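Local coordinates for protein SxtG (PDB 6U1R) that is an amidinotransferase of the saxitoxin biosynthetic pathway, probably moving an amidino group to an acceptor amine through a covalent amidino-cysteine intermediate, at residues M49-L53 with Q70-F74; P55-W59 with Y190-F196; Y81-M85 with N310-L314; M151-Y157 with K182-D187. One frame throughout, in Å; residues are numbered along the deposited sequence.

Contact 1: residues M49-L53 with Q70-F74; sequences MLPAL and QKVLF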
loop_
_atom_site.group_PDB
_atom_site.type_symbol
_atom_site.label_atom_id
_atom_site.label_comp_id
_atom_site.label_asym_id
_atom_site.label_seq_id
_atom_site.Cartn_x
_atom_site.Cartn_y
_atom_site.Cartn_z
ATOM N N MET A 49 1.878 -14.024 -19.114
ATOM C CA MET A 49 3.098 -13.567 -19.769
ATOM C C MET A 49 4.303 -14.163 -19.059
ATOM O O MET A 49 4.308 -14.279 -17.833
ATOM C CB MET A 49 3.207 -12.036 -19.735
ATOM C CG MET A 49 1.971 -11.307 -20.266
ATOM S SD MET A 49 1.717 -11.552 -22.032
ATOM C CE MET A 49 3.148 -10.727 -22.693
ATOM N N LEU A 50 5.330 -14.532 -19.821
ATOM C CA LEU A 50 6.506 -15.145 -19.221
ATOM C C LEU A 50 7.153 -14.211 -18.192
ATOM O O LEU A 50 7.089 -12.980 -18.321
ATOM C CB LEU A 50 7.530 -15.498 -20.302
ATOM C CG LEU A 50 7.185 -16.595 -21.307
ATOM C CD1 LEU A 50 8.336 -16.735 -22.323
ATOM C CD2 LEU A 50 6.920 -17.922 -20.585
ATOM N N PRO A 51 7.803 -14.777 -17.168
ATOM C CA PRO A 51 8.608 -13.965 -16.254
ATOM C C PRO A 51 9.681 -13.206 -17.017
ATOM O O PRO A 51 10.198 -13.683 -18.029
ATOM C CB PRO A 51 9.244 -15.004 -15.317
ATOM C CG PRO A 51 8.484 -16.235 -15.500
ATOM C CD PRO A 51 7.943 -16.213 -16.895
ATOM N N ALA A 52 10.042 -12.042 -16.490
ATOM C CA ALA A 52 11.145 -11.256 -17.025
ATOM C C ALA A 52 12.457 -11.681 -16.385
ATOM O O ALA A 52 12.526 -11.925 -15.170
ATOM C CB ALA A 52 10.915 -9.768 -16.775
ATOM N N LEU A 53 13.501 -11.740 -17.210
ATOM C CA LEU A 53 14.800 -12.218 -16.761
ATOM C C LEU A 53 15.447 -11.263 -15.769
ATOM O O LEU A 53 16.153 -11.704 -14.843
ATOM C CB LEU A 53 15.710 -12.416 -17.984
ATOM C CG LEU A 53 17.041 -13.124 -17.828
ATOM C CD1 LEU A 53 16.828 -14.580 -17.376
ATOM C CD2 LEU A 53 17.796 -13.075 -19.167
ATOM N N GLN A 70 17.908 -17.934 -20.336
ATOM C CA GLN A 70 18.058 -16.594 -20.866
ATOM C C GLN A 70 17.664 -16.522 -22.332
ATOM O O GLN A 70 17.382 -15.429 -22.821
ATOM C CB GLN A 70 19.482 -16.079 -20.641
ATOM C CG GLN A 70 20.557 -16.676 -21.498
ATOM C CD GLN A 70 21.910 -16.033 -21.213
ATOM O OE1 GLN A 70 22.032 -15.185 -20.323
ATOM N NE2 GLN A 70 22.930 -16.432 -21.964
ATOM N N LYS A 71 17.569 -17.657 -23.024
ATOM C CA LYS A 71 17.009 -17.655 -24.372
ATOM C C LYS A 71 15.492 -17.546 -24.356
ATOM O O LYS A 71 14.910 -16.929 -25.258
ATOM C CB LYS A 71 17.417 -18.924 -25.119
ATOM C CG LYS A 71 18.901 -19.036 -25.415
ATOM C CD LYS A 71 19.216 -20.403 -26.037
ATOM C CE LYS A 71 20.667 -20.514 -26.454
ATOM N NZ LYS A 71 21.037 -19.455 -27.436
ATOM N N VAL A 72 14.854 -18.106 -23.324
ATOM C CA VAL A 72 13.399 -18.204 -23.245
ATOM C C VAL A 72 12.792 -16.911 -22.726
ATOM O O VAL A 72 11.794 -16.416 -23.265
ATOM C CB VAL A 72 13.018 -19.394 -22.331
ATOM C CG1 VAL A 72 11.567 -19.288 -21.848
ATOM C CG2 VAL A 72 13.258 -20.703 -23.036
ATOM N N LEU A 73 13.357 -16.383 -21.646
ATOM C CA LEU A 73 12.836 -15.227 -20.942
ATOM C C LEU A 73 13.520 -13.971 -21.442
ATOM O O LEU A 73 14.737 -13.955 -21.640
ATOM C CB LEU A 73 13.089 -15.358 -19.440
ATOM C CG LEU A 73 12.629 -16.655 -18.780
ATOM C CD1 LEU A 73 13.001 -16.651 -17.299
ATOM C CD2 LEU A 73 11.139 -16.820 -18.958
ATOM N N PHE A 74 12.742 -12.912 -21.614
ATOM C CA PHE A 74 13.276 -11.658 -22.118
ATOM C C PHE A 74 13.452 -10.649 -20.981
ATOM O O PHE A 74 12.959 -10.825 -19.856
ATOM C CB PHE A 74 12.375 -11.126 -23.238
ATOM C CG PHE A 74 12.602 -11.811 -24.569
ATOM C CD1 PHE A 74 12.396 -13.174 -24.723
ATOM C CD2 PHE A 74 13.013 -11.083 -25.669
ATOM C CE1 PHE A 74 12.606 -13.802 -25.953
ATOM C CE2 PHE A 74 13.229 -11.697 -26.891
ATOM C CZ PHE A 74 13.017 -13.055 -27.038
HETATM O O HOH W 1 10.062 -12.643 -20.554
#

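Contact 2: residues P55-W59 with Y190-F196; sequences PINKW and YDFNFQF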
loop_
_atom_site.group_PDB
_atom_site.type_symbol
_atom_site.label_atom_id
_atom_site.label_comp_id
_atom_site.label_asym_id
_atom_site.label_seq_id
_atom_site.Cartn_x
_atom_site.Cartn_y
_atom_site.Cartn_z
ATOM N N PRO A 55 15.473 -7.575 -13.224
ATOM C CA PRO A 55 16.795 -7.814 -12.642
ATOM C C PRO A 55 16.788 -8.909 -11.566
ATOM O O PRO A 55 17.827 -9.042 -10.917
ATOM C CB PRO A 55 17.137 -6.459 -12.021
ATOM C CG PRO A 55 15.818 -5.973 -11.527
ATOM C CD PRO A 55 14.773 -6.498 -12.507
ATOM N N ILE A 56 15.684 -9.657 -11.405
ATOM C CA ILE A 56 15.531 -10.640 -10.318
ATOM C C ILE A 56 15.645 -12.077 -10.820
ATOM O O ILE A 56 16.429 -12.868 -10.289
ATOM C CB ILE A 56 14.197 -10.436 -9.573
ATOM C CG1 ILE A 56 14.190 -9.094 -8.844
ATOM C CG2 ILE A 56 13.944 -11.587 -8.584
ATOM C CD1 ILE A 56 12.844 -8.715 -8.398
ATOM N N ASN A 57 14.792 -12.466 -11.772
ATOM C CA ASN A 57 14.504 -13.884 -11.946
ATOM C C ASN A 57 15.681 -14.671 -12.502
ATOM O O ASN A 57 15.738 -15.891 -12.315
ATOM C CB ASN A 57 13.278 -14.039 -12.813
ATOM C CG ASN A 57 12.050 -13.528 -12.105
ATOM O OD1 ASN A 57 11.910 -13.731 -10.892
ATOM N ND2 ASN A 57 11.198 -12.812 -12.817
ATOM N N LYS A 58 16.633 -14.024 -13.151
ATOM C CA LYS A 58 17.795 -14.788 -13.589
ATOM C C LYS A 58 18.518 -15.446 -12.416
ATOM O O LYS A 58 19.237 -16.429 -12.613
ATOM C CB LYS A 58 18.755 -13.903 -14.381
ATOM C CG LYS A 58 19.488 -12.853 -13.586
ATOM C CD LYS A 58 20.270 -11.970 -14.556
ATOM C CE LYS A 58 21.150 -10.958 -13.855
ATOM N NZ LYS A 58 22.020 -10.260 -14.873
ATOM N N TRP A 59 18.321 -14.953 -11.197
ATOM C CA TRP A 59 18.995 -15.512 -10.032
ATOM C C TRP A 59 18.214 -16.652 -9.384
ATOM O O TRP A 59 18.646 -17.179 -8.349
ATOM C CB TRP A 59 19.284 -14.392 -9.021
ATOM C CG TRP A 59 20.196 -13.350 -9.617
ATOM C CD1 TRP A 59 19.881 -12.071 -9.930
ATOM C CD2 TRP A 59 21.568 -13.538 -10.009
ATOM N NE1 TRP A 59 20.972 -11.437 -10.496
ATOM C CE2 TRP A 59 22.021 -12.314 -10.544
ATOM C CE3 TRP A 59 22.454 -14.617 -9.947
ATOM C CZ2 TRP A 59 23.325 -12.139 -11.019
ATOM C CZ3 TRP A 59 23.753 -14.444 -10.421
ATOM C CH2 TRP A 59 24.174 -13.210 -10.946
ATOM N N TYR A 190 18.430 -3.100 -6.196
ATOM C CA TYR A 190 19.007 -4.325 -6.726
ATOM C C TYR A 190 20.527 -4.200 -6.789
ATOM O O TYR A 190 21.057 -3.139 -7.127
ATOM C CB TYR A 190 18.444 -4.636 -8.127
ATOM C CG TYR A 190 16.948 -4.456 -8.236
ATOM C CD1 TYR A 190 16.080 -5.392 -7.701
ATOM C CD2 TYR A 190 16.410 -3.341 -8.864
ATOM C CE1 TYR A 190 14.684 -5.221 -7.790
ATOM C CE2 TYR A 190 15.040 -3.157 -8.965
ATOM C CZ TYR A 190 14.179 -4.104 -8.424
ATOM O OH TYR A 190 12.820 -3.889 -8.530
ATOM N N ASP A 191 21.211 -5.297 -6.474
ATOM C CA ASP A 191 22.675 -5.372 -6.495
ATOM C C ASP A 191 23.099 -5.797 -7.894
ATOM O O ASP A 191 23.058 -6.978 -8.238
ATOM C CB ASP A 191 23.168 -6.351 -5.435
ATOM C CG ASP A 191 24.681 -6.500 -5.420
ATOM O OD1 ASP A 191 25.362 -5.872 -6.251
ATOM O OD2 ASP A 191 25.171 -7.281 -4.578
ATOM N N PHE A 192 23.509 -4.838 -8.715
ATOM C CA PHE A 192 23.879 -5.203 -10.078
ATOM C C PHE A 192 25.265 -5.825 -10.171
ATOM O O PHE A 192 25.663 -6.240 -11.262
ATOM C CB PHE A 192 23.760 -3.981 -10.992
ATOM C CG PHE A 192 22.335 -3.606 -11.290
ATOM C CD1 PHE A 192 21.632 -4.255 -12.296
ATOM C CD2 PHE A 192 21.678 -2.643 -10.535
ATOM C CE1 PHE A 192 20.310 -3.929 -12.568
ATOM C CE2 PHE A 192 20.352 -2.302 -10.804
ATOM C CZ PHE A 192 19.668 -2.945 -11.821
ATOM N N ASN A 193 25.989 -5.946 -9.060
ATOM C CA ASN A 193 27.230 -6.706 -9.025
ATOM C C ASN A 193 27.043 -8.085 -8.401
ATOM O O ASN A 193 28.027 -8.741 -8.054
ATOM C CB ASN A 193 28.305 -5.921 -8.274
ATOM C CG ASN A 193 28.570 -4.564 -8.903
ATOM O OD1 ASN A 193 28.580 -4.431 -10.125
ATOM N ND2 ASN A 193 28.756 -3.547 -8.070
ATOM N N PHE A 194 25.800 -8.553 -8.278
ATOM C CA PHE A 194 25.543 -9.766 -7.516
ATOM C C PHE A 194 26.193 -10.980 -8.173
ATOM O O PHE A 194 26.212 -11.108 -9.399
ATOM C CB PHE A 194 24.037 -10.014 -7.369
ATOM C CG PHE A 194 23.715 -11.252 -6.579
ATOM C CD1 PHE A 194 23.696 -11.209 -5.194
ATOM C CD2 PHE A 194 23.457 -12.461 -7.215
ATOM C CE1 PHE A 194 23.409 -12.346 -4.451
ATOM C CE2 PHE A 194 23.168 -13.602 -6.477
ATOM C CZ PHE A 194 23.155 -13.549 -5.098
ATOM N N GLN A 195 26.723 -11.873 -7.336
ATOM C CA GLN A 195 27.141 -13.211 -7.732
ATOM C C GLN A 195 26.758 -14.172 -6.614
ATOM O O GLN A 195 26.803 -13.816 -5.433
ATOM C CB GLN A 195 28.666 -13.311 -7.983
ATOM C CG GLN A 195 29.204 -12.361 -9.027
ATOM C CD GLN A 195 28.699 -12.650 -10.431
ATOM O OE1 GLN A 195 28.140 -13.714 -10.710
ATOM N NE2 GLN A 195 28.899 -11.697 -11.327
ATOM N N PHE A 196 26.387 -15.396 -6.982
ATOM C CA PHE A 196 26.061 -16.380 -5.960
ATOM C C PHE A 196 27.233 -16.510 -4.988
ATOM O O PHE A 196 28.394 -16.466 -5.416
ATOM C CB PHE A 196 25.756 -17.743 -6.583
ATOM C CG PHE A 196 24.457 -17.802 -7.356
ATOM C CD1 PHE A 196 23.240 -17.523 -6.750
ATOM C CD2 PHE A 196 24.459 -18.182 -8.687
ATOM C CE1 PHE A 196 22.047 -17.596 -7.481
ATOM C CE2 PHE A 196 23.277 -18.268 -9.410
ATOM C CZ PHE A 196 22.069 -17.972 -8.802
HETATM O O HOH W 2 22.287 -8.499 -10.502
#

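Contact 3: residues Y81-M85 with N310-L314; sequences YPPEM and NQLRL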
loop_
_atom_site.group_PDB
_atom_site.type_symbol
_atom_site.label_atom_id
_atom_site.label_comp_id
_atom_site.label_asym_id
_atom_site.label_seq_id
_atom_site.Cartn_x
_atom_site.Cartn_y
_atom_site.Cartn_z
ATOM N N TYR A 81 3.163 -16.549 -22.532
ATOM C CA TYR A 81 3.302 -17.996 -22.467
ATOM C C TYR A 81 2.760 -18.604 -23.757
ATOM O O TYR A 81 1.773 -18.096 -24.312
ATOM C CB TYR A 81 2.533 -18.583 -21.279
ATOM C CG TYR A 81 3.302 -18.623 -19.979
ATOM C CD1 TYR A 81 3.346 -17.517 -19.152
ATOM C CD2 TYR A 81 3.983 -19.779 -19.577
ATOM C CE1 TYR A 81 4.050 -17.541 -17.960
ATOM C CE2 TYR A 81 4.686 -19.816 -18.385
ATOM C CZ TYR A 81 4.711 -18.691 -17.570
ATOM O OH TYR A 81 5.400 -18.692 -16.379
ATOM N N PRO A 82 3.349 -19.690 -24.251
ATOM C CA PRO A 82 2.757 -20.384 -25.398
ATOM C C PRO A 82 1.315 -20.766 -25.118
ATOM O O PRO A 82 0.990 -21.249 -24.020
ATOM C CB PRO A 82 3.648 -21.621 -25.556
ATOM C CG PRO A 82 4.962 -21.181 -25.041
ATOM C CD PRO A 82 4.663 -20.259 -23.893
ATOM N N PRO A 83 0.413 -20.552 -26.076
ATOM C CA PRO A 83 -1.003 -20.853 -25.814
ATOM C C PRO A 83 -1.243 -22.293 -25.410
ATOM O O PRO A 83 -2.129 -22.563 -24.591
ATOM C CB PRO A 83 -1.680 -20.532 -27.153
ATOM C CG PRO A 83 -0.787 -19.582 -27.816
ATOM C CD PRO A 83 0.608 -19.900 -27.384
ATOM N N GLU A 84 -0.485 -23.233 -25.965
ATOM C CA GLU A 84 -0.728 -24.626 -25.618
ATOM C C GLU A 84 -0.379 -24.899 -24.161
ATOM O O GLU A 84 -1.021 -25.739 -23.520
ATOM C CB GLU A 84 0.042 -25.553 -26.568
ATOM C CG GLU A 84 1.573 -25.435 -26.524
ATOM C CD GLU A 84 2.164 -24.371 -27.478
ATOM O OE1 GLU A 84 1.494 -23.354 -27.830
ATOM O OE2 GLU A 84 3.335 -24.566 -27.868
ATOM N N MET A 85 0.624 -24.203 -23.617
ATOM C CA MET A 85 0.942 -24.364 -22.206
ATOM C C MET A 85 -0.188 -23.850 -21.323
ATOM O O MET A 85 -0.543 -24.487 -20.326
ATOM C CB MET A 85 2.254 -23.649 -21.877
ATOM C CG MET A 85 3.469 -24.301 -22.492
ATOM S SD MET A 85 5.018 -23.523 -21.952
ATOM C CE MET A 85 5.067 -24.013 -20.240
ATOM N N ASN A 310 9.356 -29.614 -18.709
ATOM C CA ASN A 310 8.470 -28.812 -19.540
ATOM C C ASN A 310 9.312 -28.048 -20.555
ATOM O O ASN A 310 10.532 -27.911 -20.408
ATOM C CB ASN A 310 7.597 -27.851 -18.704
ATOM C CG ASN A 310 8.411 -26.804 -17.939
ATOM O OD1 ASN A 310 9.066 -25.951 -18.534
ATOM N ND2 ASN A 310 8.326 -26.842 -16.613
ATOM N N GLN A 311 8.644 -27.545 -21.595
ATOM C CA GLN A 311 9.364 -26.933 -22.709
ATOM C C GLN A 311 10.060 -25.622 -22.331
ATOM O O GLN A 311 10.852 -25.119 -23.135
ATOM C CB GLN A 311 8.404 -26.730 -23.899
ATOM C CG GLN A 311 7.358 -25.618 -23.748
ATOM C CD GLN A 311 6.084 -25.871 -24.567
ATOM O OE1 GLN A 311 5.224 -26.673 -24.182
ATOM N NE2 GLN A 311 5.954 -25.171 -25.688
ATOM N N LEU A 312 9.819 -25.068 -21.133
ATOM C CA LEU A 312 10.539 -23.884 -20.661
ATOM C C LEU A 312 11.518 -24.162 -19.528
ATOM O O LEU A 312 12.485 -23.412 -19.379
ATOM C CB LEU A 312 9.568 -22.807 -20.159
ATOM C CG LEU A 312 8.362 -22.338 -20.968
ATOM C CD1 LEU A 312 7.540 -21.436 -20.068
ATOM C CD2 LEU A 312 8.749 -21.600 -22.241
ATOM N N ARG A 313 11.250 -25.189 -18.706
ATOM C CA ARG A 313 12.014 -25.612 -17.526
ATOM C C ARG A 313 12.428 -24.507 -16.560
ATOM O O ARG A 313 13.583 -24.070 -16.564
ATOM C CB ARG A 313 13.269 -26.398 -17.934
ATOM C CG ARG A 313 14.281 -25.742 -18.902
ATOM C CD ARG A 313 14.525 -26.726 -20.068
ATOM N NE ARG A 313 15.849 -26.778 -20.705
ATOM C CZ ARG A 313 17.044 -26.787 -20.103
ATOM N NH1 ARG A 313 17.200 -26.671 -18.784
ATOM N NH2 ARG A 313 18.127 -26.886 -20.864
ATOM N N LEU A 314 11.492 -24.073 -15.710
ATOM C CA LEU A 314 11.795 -23.274 -14.527
ATOM C C LEU A 314 11.478 -24.051 -13.248
ATOM O O LEU A 314 11.237 -23.450 -12.190
ATOM C CB LEU A 314 11.026 -21.948 -14.550
ATOM C CG LEU A 314 11.075 -20.994 -15.761
ATOM C CD1 LEU A 314 12.080 -21.374 -16.833
ATOM C CD2 LEU A 314 9.698 -20.875 -16.383
#

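Contact 4: residues M151-Y157 with K182-D187; sequences MADRNRY and KPQLFD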
loop_
_atom_site.group_PDB
_atom_site.type_symbol
_atom_site.label_atom_id
_atom_site.label_comp_id
_atom_site.label_asym_id
_atom_site.label_seq_id
_atom_site.Cartn_x
_atom_site.Cartn_y
_atom_site.Cartn_z
ATOM N N MET A 151 5.919 -5.756 -3.568
ATOM C CA MET A 151 6.708 -6.748 -4.282
ATOM C C MET A 151 7.893 -6.132 -5.017
ATOM O O MET A 151 7.786 -5.059 -5.626
ATOM C CB MET A 151 5.806 -7.510 -5.255
ATOM C CG MET A 151 4.649 -8.240 -4.537
ATOM S SD MET A 151 3.584 -9.177 -5.677
ATOM C CE MET A 151 4.561 -10.652 -5.967
ATOM N N ALA A 152 9.031 -6.833 -4.967
ATOM C CA ALA A 152 10.268 -6.317 -5.571
ATOM C C ALA A 152 10.293 -6.444 -7.089
ATOM O O ALA A 152 11.056 -5.721 -7.752
ATOM C CB ALA A 152 11.483 -7.044 -4.985
ATOM N N ASP A 153 9.485 -7.338 -7.656
ATOM C CA ASP A 153 9.500 -7.577 -9.097
ATOM C C ASP A 153 8.648 -6.525 -9.807
ATOM O O ASP A 153 7.413 -6.508 -9.687
ATOM C CB ASP A 153 9.021 -8.997 -9.384
ATOM C CG ASP A 153 9.241 -9.404 -10.832
ATOM O OD1 ASP A 153 9.147 -8.520 -11.707
ATOM O OD2 ASP A 153 9.506 -10.599 -11.086
ATOM N N ARG A 154 9.323 -5.627 -10.539
ATOM C CA ARG A 154 8.654 -4.563 -11.276
ATOM C C ARG A 154 7.514 -5.072 -12.149
ATOM O O ARG A 154 6.488 -4.409 -12.268
ATOM C CB ARG A 154 9.674 -3.824 -12.150
ATOM C CG ARG A 154 10.677 -2.988 -11.382
ATOM C CD ARG A 154 11.812 -2.588 -12.312
ATOM N NE ARG A 154 12.710 -1.611 -11.702
ATOM C CZ ARG A 154 13.952 -1.380 -12.118
ATOM N NH1 ARG A 154 14.455 -2.071 -13.153
ATOM N NH2 ARG A 154 14.687 -0.451 -11.513
ATOM N N ASN A 155 7.681 -6.224 -12.803
ATOM C CA ASN A 155 6.617 -6.692 -13.688
ATOM C C ASN A 155 5.357 -7.083 -12.932
ATOM O O ASN A 155 4.303 -7.249 -13.554
ATOM C CB ASN A 155 7.107 -7.868 -14.518
ATOM C CG ASN A 155 8.196 -7.477 -15.480
ATOM O OD1 ASN A 155 9.360 -7.418 -15.106
ATOM N ND2 ASN A 155 7.822 -7.177 -16.734
ATOM N N ARG A 156 5.440 -7.258 -11.615
ATOM C CA ARG A 156 4.291 -7.648 -10.804
ATOM C C ARG A 156 3.653 -6.472 -10.065
ATOM O O ARG A 156 2.797 -6.683 -9.209
ATOM C CB ARG A 156 4.726 -8.757 -9.827
ATOM C CG ARG A 156 5.508 -9.878 -10.516
ATOM C CD ARG A 156 5.762 -11.064 -9.600
ATOM N NE ARG A 156 4.556 -11.858 -9.370
ATOM C CZ ARG A 156 4.538 -13.015 -8.720
ATOM N NH1 ARG A 156 5.661 -13.519 -8.235
ATOM N NH2 ARG A 156 3.396 -13.683 -8.587
ATOM N N TYR A 157 3.994 -5.233 -10.445
ATOM C CA TYR A 157 3.552 -4.026 -9.743
ATOM C C TYR A 157 2.035 -3.920 -9.651
ATOM O O TYR A 157 1.506 -3.334 -8.694
ATOM C CB TYR A 157 4.068 -2.806 -10.497
ATOM C CG TYR A 157 4.488 -1.596 -9.680
ATOM C CD1 TYR A 157 5.444 -1.696 -8.684
ATOM C CD2 TYR A 157 3.991 -0.341 -9.986
ATOM C CE1 TYR A 157 5.866 -0.572 -7.995
ATOM C CE2 TYR A 157 4.397 0.775 -9.320
ATOM C CZ TYR A 157 5.347 0.664 -8.332
ATOM O OH TYR A 157 5.726 1.826 -7.688
ATOM N N LYS A 182 3.750 1.180 -1.514
ATOM C CA LYS A 182 4.134 0.618 -2.799
ATOM C C LYS A 182 5.573 1.027 -3.093
ATOM O O LYS A 182 5.867 2.227 -3.093
ATOM C CB LYS A 182 3.199 1.102 -3.925
ATOM C CG LYS A 182 3.324 0.266 -5.181
ATOM C CD LYS A 182 2.080 0.356 -6.037
ATOM C CE LYS A 182 1.967 -0.838 -6.941
ATOM N NZ LYS A 182 1.675 -2.077 -6.181
ATOM N N PRO A 183 6.491 0.093 -3.335
ATOM C CA PRO A 183 7.904 0.474 -3.464
ATOM C C PRO A 183 8.168 1.214 -4.764
ATOM O O PRO A 183 7.451 1.075 -5.756
ATOM C CB PRO A 183 8.645 -0.872 -3.417
ATOM C CG PRO A 183 7.640 -1.872 -3.946
ATOM C CD PRO A 183 6.315 -1.374 -3.391
ATOM N N GLN A 184 9.245 2.007 -4.743
ATOM C CA GLN A 184 9.678 2.769 -5.908
ATOM C C GLN A 184 10.355 1.876 -6.942
ATOM O O GLN A 184 10.228 2.119 -8.150
ATOM C CB GLN A 184 10.645 3.883 -5.479
ATOM C CG GLN A 184 10.039 4.919 -4.546
ATOM C CD GLN A 184 10.973 6.090 -4.262
ATOM O OE1 GLN A 184 11.979 5.957 -3.551
ATOM N NE2 GLN A 184 10.660 7.234 -4.835
ATOM N N LEU A 185 11.113 0.884 -6.470
ATOM C CA LEU A 185 11.821 -0.076 -7.300
ATOM C C LEU A 185 12.817 0.625 -8.226
ATOM O O LEU A 185 13.005 0.234 -9.380
ATOM C CB LEU A 185 10.845 -0.964 -8.078
ATOM C CG LEU A 185 9.820 -1.708 -7.197
ATOM C CD1 LEU A 185 8.968 -2.700 -8.024
ATOM C CD2 LEU A 185 10.521 -2.437 -6.065
ATOM N N PHE A 186 13.494 1.639 -7.683
ATOM C CA PHE A 186 14.668 2.198 -8.336
ATOM C C PHE A 186 15.763 1.138 -8.491
ATOM O O PHE A 186 15.794 0.107 -7.804
ATOM C CB PHE A 186 15.235 3.371 -7.519
ATOM C CG PHE A 186 14.373 4.611 -7.484
ATOM C CD1 PHE A 186 13.194 4.725 -8.212
ATOM C CD2 PHE A 186 14.772 5.691 -6.709
ATOM C CE1 PHE A 186 12.439 5.896 -8.166
ATOM C CE2 PHE A 186 14.026 6.855 -6.671
ATOM C CZ PHE A 186 12.867 6.959 -7.401
ATOM N N ASP A 187 16.722 1.435 -9.374
ATOM C CA ASP A 187 17.870 0.550 -9.516
ATOM C C ASP A 187 18.559 0.286 -8.180
ATOM O O ASP A 187 19.130 -0.788 -7.991
ATOM C CB ASP A 187 18.881 1.136 -10.507
ATOM C CG ASP A 187 18.453 0.988 -11.958
ATOM O OD1 ASP A 187 17.444 0.308 -12.261
ATOM O OD2 ASP A 187 19.168 1.553 -12.817
HETATM O O HOH W 3 3.857 -4.711 -5.631
HETATM O O HOH W 4 17.218 -1.807 -14.220
HETATM O O HOH W 5 5.166 3.731 -5.427
#

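Contact 1: residues M49-L53 with Q70-F74
L50 is the first residue of 49-53 to reach the other segment. Its CB-to-CD1 arm lies along the end of the helix that carries Q70-V72: L50 CD1 is 3.6 Å from V72 O and 4.1 Å from V72 CG1, so the branched apolar side chain covers V72 at the last turn of the helix. P51 packs its ring on L73, CD to CD2 3.9 Å, while a water lies 2.7 Å from P51 O and accepts a hydrogen bond from F74 N at 2.9 Å, bridging the two backbones. The CB of A52 points away, so its CA can come within 3.4 Å of F74 O in a CA-H...O contact. The same oxygen receives the direct hydrogen bond from L53 N, 2.9 Å and nearly straight. L53 then lays CD2 against Q70 CB at 3.7 Å and CB against L73 CB at 4.2 Å. L73 has just left helical geometry. The contact thus joins the loop between strand 37-42 and helix 53-57 to the C-terminal end of helix 63-72.

Contact 2: residues P55-W59 with Y190-F196
The 55-59 backbone is a short, weakly bonded helical run with a wide pi-type turn that passes into a 3-10 turn, W59 N bonding to I56 O at 3.0 Å; P55 follows a cis peptide bond. Across from it, 190-196 is irregular, with a type I beta turn from D191 to F194 (F194 N to D191 O, 3.2 Å). D191 OD1 also accepts from N193 N at 2.9 Å, an Asx turn. The CA atoms stay well apart, 7.2 Å for P55 and Y190 and 8.2 Å for W59 and F196, which leaves room for rings. The compact, rigid proline ring, with its polarised C-H groups, suits an aromatic face: P55 CG sits 3.6 Å above the centroid of the Y190 ring, a CH-pi contact, and I56 CD1 lies 4.0 Å from Y190 CE1. Y190 OH is hydrogen-bonded to A152 O. At the other end the edge of F194 meets the face of W59, ring centroids 4.8 Å apart and planes at 76°, and the edge of W59 meets the face of F196, 5.1 Å and 86°. The indole nitrogen stays satisfied in this apolar setting through a water, 3.2 Å from W59 NE1 and 2.8 Å from D191 O. Two successive T-shaped (edge-to-face) pairs make this an aromatic cluster, W59 offering its face to F194 and its edge to F196.

Contact 3: residues Y81-M85 with N310-L314
N310 opens the second segment by shaping it. Its OD1 accepts from L312 N at 2.8 Å, an Asx turn, and from R313 N at a very short 2.3 Å, a distance to be read with care because R313 is poorly ordered; asparagine suits this place because its short amide can reach forward to the backbone nitrogens two and three residues on. The turn so formed presents Q311 and L312 to 81-85. Q311 is long and polar, as befits the exposed margin: its NE2 gives a weak hydrogen bond to E84 OE2 at 3.5 Å and lies 4.2 Å from P82 CG, while its OE1 comes within 3.4 Å of M85 CG. L312 turns to the buried side. Its CD1 meets M85 CE at 3.6 Å and Y81 CE2 at 3.7 Å, so one methyl touches both the flexible thioether end and the tyrosine ring. The Y81 hydroxyl has its partner elsewhere, on P361 O, and its ring stacks with F362. P82 stands at the N-cap position of the helix that begins at P83. The contact therefore sets the start of helix 83-102 against the loop between strands 297-300 and 324-325, and L312 extends the packing to V72 on helix 63-72.

Contact 4: residues M151-Y157 with K182-D187
Beside the predicted active site, where M151 packs on D215, two loops are pinned together largely by side chains bonding to backbone oxygens. R154 suits such a task, having several donors: NE and NH2 both bond to L185 O, at 3.0 and 2.8 Å, and NH2 also forms a salt bridge with D187 OD1 at 3.0 Å. A water ties R154 NH1 (3.0 Å) to that same D187 OD1 (2.9 Å). L185 fills the space between the loops, its CD1 3.7 Å from Y157 CD1 and 3.6 Å from M151 O. Y157 OH donates a hydrogen bond to P183 O at 2.7 Å. Over one face of the Y157 ring, K182 CE stands 3.6 Å from the centroid in a CH-pi contact, NZ following at 4.6 Å as a cation-pi partner and reaching Y157 O at 2.8 Å. K182, Y157 and F186 also meet the second subunit, F186 edge-to-face with its W161. This cation-pi and CH-pi pairing, with R154 bound to L185 O, joins two loops bordering the predicted active site and the subunit interface.

Contacts 1, 2 and 4 meet around the neighbouring segments 49-53 and 55-59. A52 O of contact 1 lies 2.8 Å from N57 ND2 of contact 2, a probable hydrogen bond, and A52 CB packs 3.3 Å from N155 OD1 of contact 4. Contacts 2 and 4 join through Y190 OH and A152 O, 2.7 Å apart. Contact 3 is tied to contact 1, L50 CD2 lying 3.6 Å from L312 CD1, but does not touch contacts 2 or 4. From the side chain of the predicted catalytic D215, those of M151, I56 and P51 lie about 4, 7 and 11 Å away, while that of Y81 is about 11 Å from the side chain of the predicted nucleophile C368.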